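Local coordinates for glycosyl hydrolase BlGH5_18 (Bifidobacterium longum subsp. infantis, PDB 7LQX), which probably hydrolyses glycosidic bonds in N-glycans, acting as a family 5, subfamily 18 glycoside hydrolase of a gut bacterium, at residues 70-75 with 82-87; 103-108 with 143-148; 37-40 with 46-49. All blocks are in the same frame, centred on the assembly; numbering follows the deposited sequence.

How the contacts relate
All three contacts are buried: contact 1 packs the short helix 69-72 on helix 81-96, contact 2 the end of strand 100-104 on helix 132-149, and contact 3 a 3-10 turn on helix 45-57. Contact 2 lies nearest the middle of the chain, about 17 Å from its centre, and uses branched aliphatic side chains alone. Contacts 1 and 3 lie farther out, about 23 and 22 Å from that centre; contact 1 is aliphatic, contact 3 pairs a phenylalanine ring with a valine methyl, and both have residues that touch the second subunit. Contacts 1 and 2 touch through I84, on E144 and E148, and L72, against the V105 carbonyl. Contacts 1 and 3 meet at W40, whose ring lies against the backbone of D86 and V87.

Contact 1: 70-75 with 82-87; sequences PYLQPN and KAIADV
L72 and A83 bring the short helix 69-72 against helix 81-96, their CA atoms 5.4 Å apart. One branch of L72 does most of the work. Its CG stands anti to the carbonyl carbon (chi1 -75°), and from there CD2 reaches over the neighbouring helix, with A83 CB 3.8 Å from L72 CD2. L72 CD2 also lies 4.1 Å from I84 CG1. V87 CG2 is next, 4.3 Å from L72 CD2, so the leucine tip touches three residues along one side of the helix, while L72 CD1 is turned to the carbonyl of V105. Alanine suits position 83 because its single methyl points at the short helix and lets the backbones come close: A83 CB also lies 3.6 Å from Y71 O, a carbonyl that accepts a hydrogen bond from N80. Y71 starts off toward the helix, but its ring swings away to pack on L41 and on L41 of the second subunit.

V87 directs its CG2 methyl at L72; I84 meets the leucine through CG1 and also packs on E144 and E148 of helix 132-149. On another side of the helix, K82 NZ reaches D86 OD2 at 2.7 Å, using the syn lone pair of the carboxylate; this salt bridge spans one helical turn, and K82 also packs on D42 of the second subunit. One leucine branch set among A83, I84 and V87 thus packs the βα loop after strand 62-65 onto helix 81-96, as in the (β/α)8 barrel of family 5 glycoside hydrolases.

Contact 2: 103-108 with 143-148; sequences VDVFQG and AELYGE
L145 meets V103 and V105 where the third strand of the (β/α)8 barrel packs against the helix that follows it, 132-149. Its CB points from the helix toward segment 103-108, and with CG anti to the backbone N (chi1 -179°) the chain is stretched across the gap between CA atoms, 8.1 Å for L145 and V105. CB and CG span this distance without touching the two valines; the two methyls then part. L145 CD1 turns to helix 81-96, where it lies 4.0 Å from I84 CG2. CD2 goes to the valines: it sits over the fork of V105, with V105 CG1 and V105 CG2 each 4.1 Å from L145 CD2. The same L145 CD2 also reaches V103 CG1 at 4.3 Å. The leucine and V105 side chains run antiparallel past one another.

Valine suits both positions, since its branching at CB sets the methyls close to the backbone, where the longer leucine reaches them. Between them D104 points the other way, away from the helix, and forms a salt bridge with R64 of the adjacent strand. V105 CG1 has a second neighbour, the face of the F106 ring, lying 3.7 Å above its plane and over its centre. Farther on, the chain turns through a cis Q107–G108 peptide, and Q107 folds back: its NE2 gives D104 O a nearly straight hydrogen bond of 2.9 Å, approaching from well above the carbonyl plane.

Contact 3: 37-40 with 46-49; sequences FHFW and PSVK. With EDO (1,2-ethanediol), chain B.
F39, in a 3-10 turn, and V48, in the first turns of helix 45-57, have CA atoms 9.7 Å apart, so the backbones stay separate and side chains must bridge them. The two segments belong to the loop and helix that follow the first strand of the (β/α)8 barrel.

F39 supplies the length. Its CG is anti to the backbone N (chi1 170°), which extends the ring toward the helix, and V48 meets it with CG2. V48 CG2 comes within 3.2 Å of F39 CZ and 3.3 Å of F39 CE2, a tight approach for carbon atoms, neither squarely over the face nor at the edge. The valine lies roughly perpendicular to the phenylalanine side chain. A valine is well placed here: beta-branching places CG2 directly against the ring with little freedom to move, and helix 81-96 lends I93 to V48 and M90 to F39.

S47 lies at the ring edge, near its plane, with S47 OG 4.1 Å from F39 CE2. That hydroxyl is not left to the ring, because it is hydrogen-bonded to D44 O just ahead of the helix; a small polar residue can therefore be buried beside an aromatic one. Other aromatics also meet F39. W45 meets it edge-to-face, and F39 CD1 sits 4.0 Å above the plane of the W40 ring, offset toward the rim; W40 NE1 is hydrogen-bonded to F66 O.

Next to F39, the loop faces the second subunit, where H38 packs on P74 of that chain. A 1,2-ethanediol, probably from the crystallisation liquor, sits there and is also hydrogen-bonded to W78 NE1 of the second subunit; its O2 donates to H38 O at 3.0 Å.

Contact 1: 70-75 with 82-87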
loop_
_atom_site.group_PDB
_atom_site.type_symbol
_atom_site.label_atom_id
_atom_site.label_comp_id
_atom_site.label_asym_id
_atom_site.label_seq_id
_atom_site.Cartn_x
_atom_site.Cartn_y
_atom_site.Cartn_z
ATOM N N PRO A 70 0.126 6.507 -2.472
ATOM C CA PRO A 70 -0.798 6.233 -1.358
ATOM C C PRO A 70 -0.841 7.324 -0.310
ATOM O O PRO A 70 -1.782 7.337 0.490
ATOM C CB PRO A 70 -0.301 4.898 -0.775
ATOM C CG PRO A 70 1.019 4.618 -1.448
ATOM C CD PRO A 70 1.042 5.383 -2.737
ATOM N N TYR A 71 0.150 8.224 -0.260
ATOM C CA TYR A 71 0.089 9.338 0.681
ATOM C C TYR A 71 -0.609 10.548 0.070
ATOM O O TYR A 71 -1.284 11.298 0.787
ATOM C CB TYR A 71 1.486 9.754 1.178
ATOM C CG TYR A 71 2.399 8.603 1.559
ATOM C CD1 TYR A 71 1.896 7.394 2.026
ATOM C CD2 TYR A 71 3.767 8.727 1.428
ATOM C CE1 TYR A 71 2.745 6.342 2.330
ATOM C CE2 TYR A 71 4.614 7.689 1.732
ATOM C CZ TYR A 71 4.101 6.503 2.189
ATOM O OH TYR A 71 4.971 5.479 2.475
ATOM N N LEU A 72 -0.474 10.726 -1.252
ATOM C CA LEU A 72 -1.137 11.822 -1.942
ATOM C C LEU A 72 -2.634 11.578 -2.084
ATOM O O LEU A 72 -3.430 12.522 -2.029
ATOM C CB LEU A 72 -0.565 11.996 -3.351
ATOM C CG LEU A 72 0.801 12.645 -3.543
ATOM C CD1 LEU A 72 1.200 12.531 -5.008
ATOM C CD2 LEU A 72 0.771 14.094 -3.110
ATOM N N GLN A 73 -3.035 10.331 -2.327
ATOM C CA GLN A 73 -4.413 9.999 -2.703
ATOM C C GLN A 73 -4.803 8.690 -2.030
ATOM O O GLN A 73 -4.954 7.647 -2.677
ATOM C CB GLN A 73 -4.525 9.910 -4.222
ATOM C CG GLN A 73 -5.929 9.930 -4.765
ATOM C CD GLN A 73 -5.935 10.117 -6.265
ATOM O OE1 GLN A 73 -5.119 9.531 -6.976
ATOM N NE2 GLN A 73 -6.844 10.952 -6.750
ATOM N N PRO A 74 -4.967 8.715 -0.707
ATOM C CA PRO A 74 -5.195 7.467 0.038
ATOM C C PRO A 74 -6.554 6.846 -0.208
ATOM O O PRO A 74 -6.720 5.647 0.042
ATOM C CB PRO A 74 -5.026 7.901 1.502
ATOM C CG PRO A 74 -5.357 9.366 1.490
ATOM C CD PRO A 74 -4.835 9.882 0.184
ATOM N N ASN A 75 -7.518 7.627 -0.678
ATOM C CA ASN A 75 -8.825 7.174 -1.132
ATOM C C ASN A 75 -9.000 7.799 -2.506
ATOM O O ASN A 75 -8.448 8.870 -2.779
ATOM C CB ASN A 75 -9.911 7.638 -0.147
ATOM C CG ASN A 75 -11.326 7.289 -0.601
ATOM O OD1 ASN A 75 -11.909 7.995 -1.421
ATOM N ND2 ASN A 75 -11.894 6.235 -0.046
ATOM N N LYS A 82 -2.199 18.192 2.506
ATOM C CA LYS A 82 -0.917 18.372 3.182
ATOM C C LYS A 82 0.208 17.701 2.405
ATOM O O LYS A 82 1.322 18.236 2.319
ATOM C CB LYS A 82 -0.987 17.835 4.610
ATOM C CG LYS A 82 0.212 18.223 5.463
ATOM C CD LYS A 82 1.295 17.164 5.425
ATOM C CE LYS A 82 2.428 17.498 6.386
ATOM N NZ LYS A 82 3.400 16.377 6.474
ATOM N N ALA A 83 -0.064 16.535 1.821
ATOM C CA ALA A 83 0.949 15.866 1.016
ATOM C C ALA A 83 1.294 16.703 -0.208
ATOM O O ALA A 83 2.466 16.809 -0.586
ATOM C CB ALA A 83 0.460 14.474 0.614
ATOM N N ILE A 84 0.285 17.326 -0.831
ATOM C CA ILE A 84 0.547 18.223 -1.955
ATOM C C ILE A 84 1.397 19.398 -1.494
ATOM O O ILE A 84 2.378 19.772 -2.148
ATOM C CB ILE A 84 -0.769 18.679 -2.620
ATOM C CG1 ILE A 84 -1.390 17.508 -3.388
ATOM C CG2 ILE A 84 -0.526 19.875 -3.543
ATOM C CD1 ILE A 84 -2.665 17.840 -4.134
ATOM N N ALA A 85 1.045 19.986 -0.347
ATOM C CA ALA A 85 1.821 21.097 0.192
ATOM C C ALA A 85 3.264 20.688 0.452
ATOM O O ALA A 85 4.185 21.490 0.263
ATOM C CB ALA A 85 1.171 21.637 1.467
ATOM N N ASP A 86 3.486 19.446 0.893
ATOM C CA ASP A 86 4.850 18.984 1.125
ATOM C C ASP A 86 5.634 18.878 -0.182
ATOM O O ASP A 86 6.828 19.198 -0.222
ATOM C CB ASP A 86 4.848 17.630 1.842
ATOM C CG ASP A 86 4.426 17.725 3.300
ATOM O OD1 ASP A 86 4.435 18.830 3.878
ATOM O OD2 ASP A 86 4.116 16.659 3.881
ATOM N N VAL A 87 5.002 18.399 -1.252
ATOM C CA VAL A 87 5.682 18.402 -2.547
ATOM C C VAL A 87 6.039 19.828 -2.951
ATOM O O VAL A 87 7.155 20.103 -3.404
ATOM C CB VAL A 87 4.837 17.709 -3.630
ATOM C CG1 VAL A 87 5.603 17.687 -4.956
ATOM C CG2 VAL A 87 4.466 16.305 -3.206
#

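Contact 2: 103-108 with 143-148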
loop_
_atom_site.group_PDB
_atom_site.type_symbol
_atom_site.label_atom_id
_atom_site.label_comp_id
_atom_site.label_asym_id
_atom_site.label_seq_id
_atom_site.Cartn_x
_atom_site.Cartn_y
_atom_site.Cartn_z
ATOM N N VAL A 103 8.810 17.087 -11.297
ATOM C CA VAL A 103 8.093 16.233 -10.350
ATOM C C VAL A 103 7.443 15.081 -11.106
ATOM O O VAL A 103 6.808 15.298 -12.142
ATOM C CB VAL A 103 7.021 17.041 -9.593
ATOM C CG1 VAL A 103 6.226 16.147 -8.655
ATOM C CG2 VAL A 103 7.650 18.181 -8.828
ATOM N N ASP A 104 7.588 13.860 -10.589
ATOM C CA ASP A 104 6.869 12.702 -11.109
ATOM C C ASP A 104 5.618 12.501 -10.257
ATOM O O ASP A 104 5.718 12.444 -9.025
ATOM C CB ASP A 104 7.710 11.429 -11.014
ATOM C CG ASP A 104 8.696 11.270 -12.149
ATOM O OD1 ASP A 104 9.442 12.222 -12.453
ATOM O OD2 ASP A 104 8.746 10.160 -12.724
ATOM N N VAL A 105 4.450 12.345 -10.896
ATOM C CA VAL A 105 3.203 12.399 -10.131
ATOM C C VAL A 105 2.906 11.082 -9.414
ATOM O O VAL A 105 2.595 11.094 -8.219
ATOM C CB VAL A 105 2.002 12.854 -10.978
ATOM C CG1 VAL A 105 0.729 12.856 -10.117
ATOM C CG2 VAL A 105 2.256 14.223 -11.568
ATOM N N PHE A 106 2.943 9.942 -10.130
ATOM C CA PHE A 106 2.431 8.665 -9.615
ATOM C C PHE A 106 3.550 7.656 -9.376
ATOM O O PHE A 106 3.989 6.975 -10.306
ATOM C CB PHE A 106 1.409 8.039 -10.574
ATOM C CG PHE A 106 0.182 8.871 -10.795
ATOM C CD1 PHE A 106 -0.802 8.955 -9.828
ATOM C CD2 PHE A 106 0.003 9.567 -11.986
ATOM C CE1 PHE A 106 -1.936 9.726 -10.041
ATOM C CE2 PHE A 106 -1.129 10.337 -12.197
ATOM C CZ PHE A 106 -2.088 10.425 -11.227
ATOM N N GLN A 107 3.963 7.522 -8.116
ATOM C CA GLN A 107 4.838 6.435 -7.671
ATOM C C GLN A 107 4.023 5.633 -6.664
ATOM O O GLN A 107 3.890 6.065 -5.518
ATOM C CB GLN A 107 6.125 6.957 -7.034
ATOM C CG GLN A 107 7.148 7.460 -8.039
ATOM C CD GLN A 107 6.681 8.694 -8.775
ATOM O OE1 GLN A 107 6.536 8.683 -9.997
ATOM N NE2 GLN A 107 6.450 9.767 -8.039
ATOM N N GLY A 108 3.471 4.480 -7.055
ATOM C CA GLY A 108 3.764 3.800 -8.299
ATOM C C GLY A 108 4.838 2.767 -8.068
ATOM O O GLY A 108 4.633 1.795 -7.340
ATOM N N ALA A 143 -4.245 17.502 -11.772
ATOM C CA ALA A 143 -4.703 18.888 -11.810
ATOM C C ALA A 143 -4.468 19.590 -10.479
ATOM O O ALA A 143 -4.040 20.749 -10.447
ATOM C CB ALA A 143 -6.183 18.952 -12.191
ATOM N N GLU A 144 -4.744 18.909 -9.366
ATOM C CA GLU A 144 -4.585 19.545 -8.062
ATOM C C GLU A 144 -3.114 19.794 -7.759
ATOM O O GLU A 144 -2.733 20.888 -7.330
ATOM C CB GLU A 144 -5.213 18.671 -6.978
ATOM C CG GLU A 144 -6.711 18.510 -7.108
ATOM N N LEU A 145 -2.272 18.790 -7.997
ATOM C CA LEU A 145 -0.842 18.949 -7.769
ATOM C C LEU A 145 -0.262 19.998 -8.706
ATOM O O LEU A 145 0.469 20.899 -8.275
ATOM C CB LEU A 145 -0.143 17.602 -7.951
ATOM C CG LEU A 145 1.367 17.579 -7.722
ATOM C CD1 LEU A 145 1.727 18.001 -6.308
ATOM C CD2 LEU A 145 1.930 16.189 -8.017
ATOM N N TYR A 146 -0.608 19.919 -9.995
ATOM C CA TYR A 146 -0.099 20.886 -10.960
ATOM C C TYR A 146 -0.510 22.305 -10.591
ATOM O O TYR A 146 0.293 23.241 -10.698
ATOM C CB TYR A 146 -0.604 20.535 -12.361
ATOM C CG TYR A 146 -0.187 21.555 -13.387
ATOM C CD1 TYR A 146 1.144 21.694 -13.752
ATOM C CD2 TYR A 146 -1.118 22.381 -13.986
ATOM C CE1 TYR A 146 1.535 22.635 -14.690
ATOM C CE2 TYR A 146 -0.741 23.324 -14.924
ATOM C CZ TYR A 146 0.583 23.455 -15.270
ATOM O OH TYR A 146 0.915 24.412 -16.210
ATOM N N GLY A 147 -1.762 22.491 -10.167
ATOM C CA GLY A 147 -2.230 23.826 -9.847
ATOM C C GLY A 147 -1.458 24.465 -8.712
ATOM O O GLY A 147 -1.287 25.685 -8.682
ATOM N N GLU A 148 -0.996 23.655 -7.757
ATOM C CA GLU A 148 -0.149 24.161 -6.682
ATOM C C GLU A 148 1.284 24.371 -7.158
ATOM O O GLU A 148 1.888 25.419 -6.905
ATOM C CB GLU A 148 -0.201 23.202 -5.487
ATOM C CG GLU A 148 -1.525 23.239 -4.740
ATOM C CD GLU A 148 -1.772 24.578 -4.087
ATOM O OE1 GLU A 148 -0.832 25.108 -3.459
ATOM O OE2 GLU A 148 -2.890 25.118 -4.223
#

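Contact 3: 37-40 with 46-49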
loop_
_atom_site.group_PDB
_atom_site.type_symbol
_atom_site.label_atom_id
_atom_site.label_comp_id
_atom_site.label_asym_id
_atom_site.label_seq_id
_atom_site.Cartn_x
_atom_site.Cartn_y
_atom_site.Cartn_z
ATOM N N PHE A 37 12.323 7.677 0.274
ATOM C CA PHE A 37 10.959 8.119 -0.042
ATOM C C PHE A 37 9.968 7.846 1.071
ATOM O O PHE A 37 8.784 8.161 0.916
ATOM C CB PHE A 37 10.521 7.556 -1.388
ATOM C CG PHE A 37 11.438 7.969 -2.494
ATOM C CD1 PHE A 37 11.586 9.307 -2.812
ATOM C CD2 PHE A 37 12.198 7.040 -3.169
ATOM C CE1 PHE A 37 12.461 9.701 -3.810
ATOM C CE2 PHE A 37 13.075 7.430 -4.165
ATOM C CZ PHE A 37 13.200 8.764 -4.484
ATOM N N HIS A 38 10.427 7.314 2.198
ATOM C CA HIS A 38 9.641 7.334 3.425
ATOM C C HIS A 38 9.718 8.686 4.124
ATOM O O HIS A 38 8.990 8.909 5.097
ATOM C CB HIS A 38 10.082 6.177 4.326
ATOM C CG HIS A 38 10.243 4.884 3.586
ATOM N ND1 HIS A 38 9.260 4.376 2.764
ATOM C CD2 HIS A 38 11.287 4.024 3.497
ATOM C CE1 HIS A 38 9.679 3.244 2.225
ATOM N NE2 HIS A 38 10.906 3.007 2.655
ATOM N N PHE A 39 10.566 9.589 3.617
ATOM C CA PHE A 39 10.629 10.968 4.092
ATOM C C PHE A 39 9.243 11.573 4.243
ATOM O O PHE A 39 8.975 12.311 5.196
ATOM C CB PHE A 39 11.439 11.780 3.065
ATOM C CG PHE A 39 11.396 13.274 3.281
ATOM C CD1 PHE A 39 10.359 14.035 2.764
ATOM C CD2 PHE A 39 12.380 13.912 4.016
ATOM C CE1 PHE A 39 10.302 15.401 2.979
ATOM C CE2 PHE A 39 12.333 15.285 4.225
ATOM C CZ PHE A 39 11.286 16.028 3.701
ATOM N N TRP A 40 8.361 11.308 3.282
ATOM C CA TRP A 40 7.084 12.003 3.238
ATOM C C TRP A 40 6.206 11.714 4.444
ATOM O O TRP A 40 5.283 12.488 4.724
ATOM C CB TRP A 40 6.343 11.583 1.978
ATOM C CG TRP A 40 7.061 11.874 0.704
ATOM C CD1 TRP A 40 7.623 10.968 -0.143
ATOM C CD2 TRP A 40 7.286 13.164 0.118
ATOM N NE1 TRP A 40 8.176 11.608 -1.228
ATOM C CE2 TRP A 40 7.994 12.957 -1.084
ATOM C CE3 TRP A 40 6.958 14.469 0.492
ATOM C CZ2 TRP A 40 8.367 14.006 -1.925
ATOM C CZ3 TRP A 40 7.339 15.511 -0.341
ATOM C CH2 TRP A 40 8.037 15.270 -1.533
ATOM N N PRO A 46 14.743 20.917 7.461
ATOM C CA PRO A 46 16.175 21.273 7.491
ATOM C C PRO A 46 17.051 20.280 6.743
ATOM O O PRO A 46 18.022 20.683 6.088
ATOM C CB PRO A 46 16.490 21.340 8.992
ATOM C CG PRO A 46 15.191 21.728 9.609
ATOM C CD PRO A 46 14.139 20.984 8.805
ATOM N N SER A 47 16.717 18.988 6.788
ATOM C CA SER A 47 17.528 18.008 6.074
ATOM C C SER A 47 17.396 18.169 4.565
ATOM O O SER A 47 18.356 17.896 3.839
ATOM C CB SER A 47 17.187 16.581 6.513
ATOM O OG SER A 47 15.986 16.102 5.938
ATOM N N VAL A 48 16.230 18.607 4.075
ATOM C CA VAL A 48 16.067 18.846 2.642
ATOM C C VAL A 48 16.874 20.061 2.213
ATOM O O VAL A 48 17.518 20.057 1.155
ATOM C CB VAL A 48 14.583 19.006 2.281
ATOM C CG1 VAL A 48 14.442 19.322 0.794
ATOM C CG2 VAL A 48 13.819 17.758 2.632
ATOM N N LYS A 49 16.837 21.131 3.010
ATOM C CA LYS A 49 17.656 22.298 2.712
ATOM C C LYS A 49 19.125 21.906 2.598
ATOM O O LYS A 49 19.824 22.327 1.670
ATOM C CB LYS A 49 17.468 23.368 3.786
ATOM C CG LYS A 49 18.214 24.661 3.484
ATOM C CD LYS A 49 17.920 25.731 4.522
ATOM C CE LYS A 49 18.717 26.999 4.249
ATOM N NZ LYS A 49 18.504 28.024 5.306
HETATM C C1 EDO B . 10.884 9.195 8.132
HETATM O O1 EDO B . 12.100 8.494 7.866
HETATM C C2 EDO B . 9.784 8.210 8.508
HETATM O O2 EDO B . 9.637 7.217 7.485
#